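Local coordinates for protein 432aa long hypothetical deoxyribodipyrimidine photolyase (Sulfolobus tokodaii, PDB 2E0I) that probably repairs cyclobutane pyrimidine dimers in DNA by light-driven catalysis, carrying two FAD molecules, one of them thought to serve as a light-harvesting antenna, at residues A[76-79]-A[80-83]. Numbering follows the deposited sequence.
Sequences FGEA and EKVV
Glu78 and Lys81 lie alongside each other at the N-terminus of helix 79-86, where the chain leaves strand 73-76 of the parallel, Rossmann-like sheet in the N-terminal alpha/beta domain of the photolyase. Glu78 occupies the N-cap position. Both side chains set CG anti to their own carbonyl carbon and continue extended in a common direction, until the ammonium group of Lys81 meets the carboxylate. The resulting salt bridge, NZ of Lys81 to OE2 of Glu78, spans 3.1 Å and is weak as a hydrogen bond. Glu80 follows a different course: its chain bends at chi2 (-87°), bringing OE1 back to 3.6 Å from CB of Ala79. Its OE2 forms salt bridges with Arg38 and Lys109, cations that probably offset the repulsion from Glu78 OE2, which lies 4.3 Å from Glu80 OE2. Val82 points its side chain toward the strand-helix connection, laying CG2 3.6 Å from O of Phe76 and against the backbone of Gly77, while its side chain also touches Ile34 of strand 28-35. Gly77 itself has a positive phi of 131°, a region that glycine enters readily. Ala79, about 7 Å by its side chain from a bound FAD, packs with Val83 on Ile110 of helix 101-115. The first helical turn is closed by two backbone hydrogen bonds: N of Val82 donates to O of Glu78 at 2.9 Å, and N of Val83 reaches O of Ala79 at 3.0 Å with an almost straight N-H...O angle of 176°.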
ATOM      1  N   PHE A  76      23.346   2.934  -5.984  1.00 21.67           N
ATOM      2  CA  PHE A  76      22.869   3.686  -4.833  1.00 21.79           C
ATOM      3  C   PHE A  76      22.908   5.178  -5.103  1.00 22.24           C
ATOM      4  O   PHE A  76      23.845   5.673  -5.734  1.00 21.60           O
ATOM      5  CB  PHE A  76      23.714   3.356  -3.596  1.00 21.07           C
ATOM      6  CG  PHE A  76      23.271   4.068  -2.355  1.00 21.08           C
ATOM      7  CD1 PHE A  76      22.149   3.636  -1.651  1.00 21.16           C
ATOM      8  CD2 PHE A  76      23.948   5.207  -1.915  1.00 20.91           C
ATOM      9  CE1 PHE A  76      21.702   4.329  -0.523  1.00 21.80           C
ATOM     10  CE2 PHE A  76      23.513   5.907  -0.794  1.00 20.88           C
ATOM     11  CZ  PHE A  76      22.384   5.466  -0.095  1.00 22.61           C
ATOM     12  N   GLY A  77      21.885   5.884  -4.622  1.00 23.80           N
ATOM     13  CA  GLY A  77      21.799   7.324  -4.803  1.00 25.65           C
ATOM     14  C   GLY A  77      20.447   7.771  -5.326  1.00 28.13           C
ATOM     15  O   GLY A  77      19.534   6.965  -5.484  1.00 28.68           O
ATOM     16  N   GLU A  78      20.299   9.065  -5.585  1.00 30.97           N
ATOM     17  CA  GLU A  78      19.046   9.573  -6.122  1.00 32.31           C
ATOM     18  C   GLU A  78      18.968   9.170  -7.591  1.00 31.57           C
ATOM     19  O   GLU A  78      19.897   9.407  -8.356  1.00 30.83           O
ATOM     20  CB  GLU A  78      18.986  11.097  -5.974  1.00 35.91           C
ATOM     21  CG  GLU A  78      19.050  11.573  -4.517  1.00 40.55           C
ATOM     22  CD  GLU A  78      18.892  13.079  -4.371  1.00 43.98           C
ATOM     23  OE1 GLU A  78      19.159  13.593  -3.263  1.00 45.15           O
ATOM     24  OE2 GLU A  78      18.498  13.748  -5.358  1.00 47.67           O
ATOM     25  N   ALA A  79      17.859   8.550  -7.976  1.00 31.66           N
ATOM     26  CA  ALA A  79      17.657   8.088  -9.344  1.00 31.78           C
ATOM     27  C   ALA A  79      18.257   8.978 -10.434  1.00 32.63           C
ATOM     28  O   ALA A  79      19.095   8.520 -11.213  1.00 32.32           O
ATOM     29  CB  ALA A  79      16.180   7.897  -9.599  1.00 32.13           C
ATOM     30  N   GLU A  80      17.825  10.236 -10.501  1.00 33.02           N
ATOM     31  CA  GLU A  80      18.337  11.150 -11.519  1.00 34.89           C
ATOM     32  C   GLU A  80      19.866  11.268 -11.504  1.00 34.01           C
ATOM     33  O   GLU A  80      20.504  11.226 -12.561  1.00 34.93           O
ATOM     34  CB  GLU A  80      17.694  12.549 -11.380  1.00 37.31           C
ATOM     35  CG  GLU A  80      17.634  13.111  -9.961  1.00 40.16           C
ATOM     36  CD  GLU A  80      16.387  12.667  -9.226  1.00 42.50           C
ATOM     37  OE1 GLU A  80      16.104  11.447  -9.220  1.00 41.88           O
ATOM     38  OE2 GLU A  80      15.687  13.539  -8.655  1.00 43.69           O
ATOM     39  N   LYS A  81      20.454  11.408 -10.320  1.00 32.58           N
ATOM     40  CA  LYS A  81      21.903  11.514 -10.216  1.00 32.72           C
ATOM     41  C   LYS A  81      22.613  10.218 -10.608  1.00 32.09           C
ATOM     42  O   LYS A  81      23.689  10.257 -11.190  1.00 32.76           O
ATOM     43  CB  LYS A  81      22.301  11.931  -8.802  1.00 33.98           C
ATOM     44  CG  LYS A  81      21.846  13.330  -8.463  1.00 35.41           C
ATOM     45  CD  LYS A  81      22.122  13.688  -7.023  1.00 37.65           C
ATOM     46  CE  LYS A  81      21.504  15.043  -6.725  1.00 40.31           C
ATOM     47  NZ  LYS A  81      21.231  15.250  -5.271  1.00 43.31           N
ATOM     48  N   VAL A  82      22.013   9.073 -10.296  1.00 30.85           N
ATOM     49  CA  VAL A  82      22.614   7.793 -10.643  1.00 29.93           C
ATOM     50  C   VAL A  82      22.701   7.631 -12.146  1.00 30.64           C
ATOM     51  O   VAL A  82      23.760   7.303 -12.673  1.00 30.87           O
ATOM     52  CB  VAL A  82      21.811   6.626 -10.078  1.00 28.57           C
ATOM     53  CG1 VAL A  82      22.327   5.308 -10.655  1.00 26.58           C
ATOM     54  CG2 VAL A  82      21.914   6.631  -8.570  1.00 27.93           C
ATOM     55  N   VAL A  83      21.580   7.846 -12.829  1.00 31.51           N
ATOM     56  CA  VAL A  83      21.525   7.740 -14.289  1.00 33.24           C
ATOM     57  C   VAL A  83      22.639   8.601 -14.840  1.00 33.93           C
ATOM     58  O   VAL A  83      23.449   8.161 -15.662  1.00 33.65           O
ATOM     59  CB  VAL A  83      20.182   8.284 -14.838  1.00 33.87           C
ATOM     60  CG1 VAL A  83      20.237   8.416 -16.356  1.00 33.63           C
ATOM     61  CG2 VAL A  83      19.046   7.365 -14.419  1.00 34.07           C
TER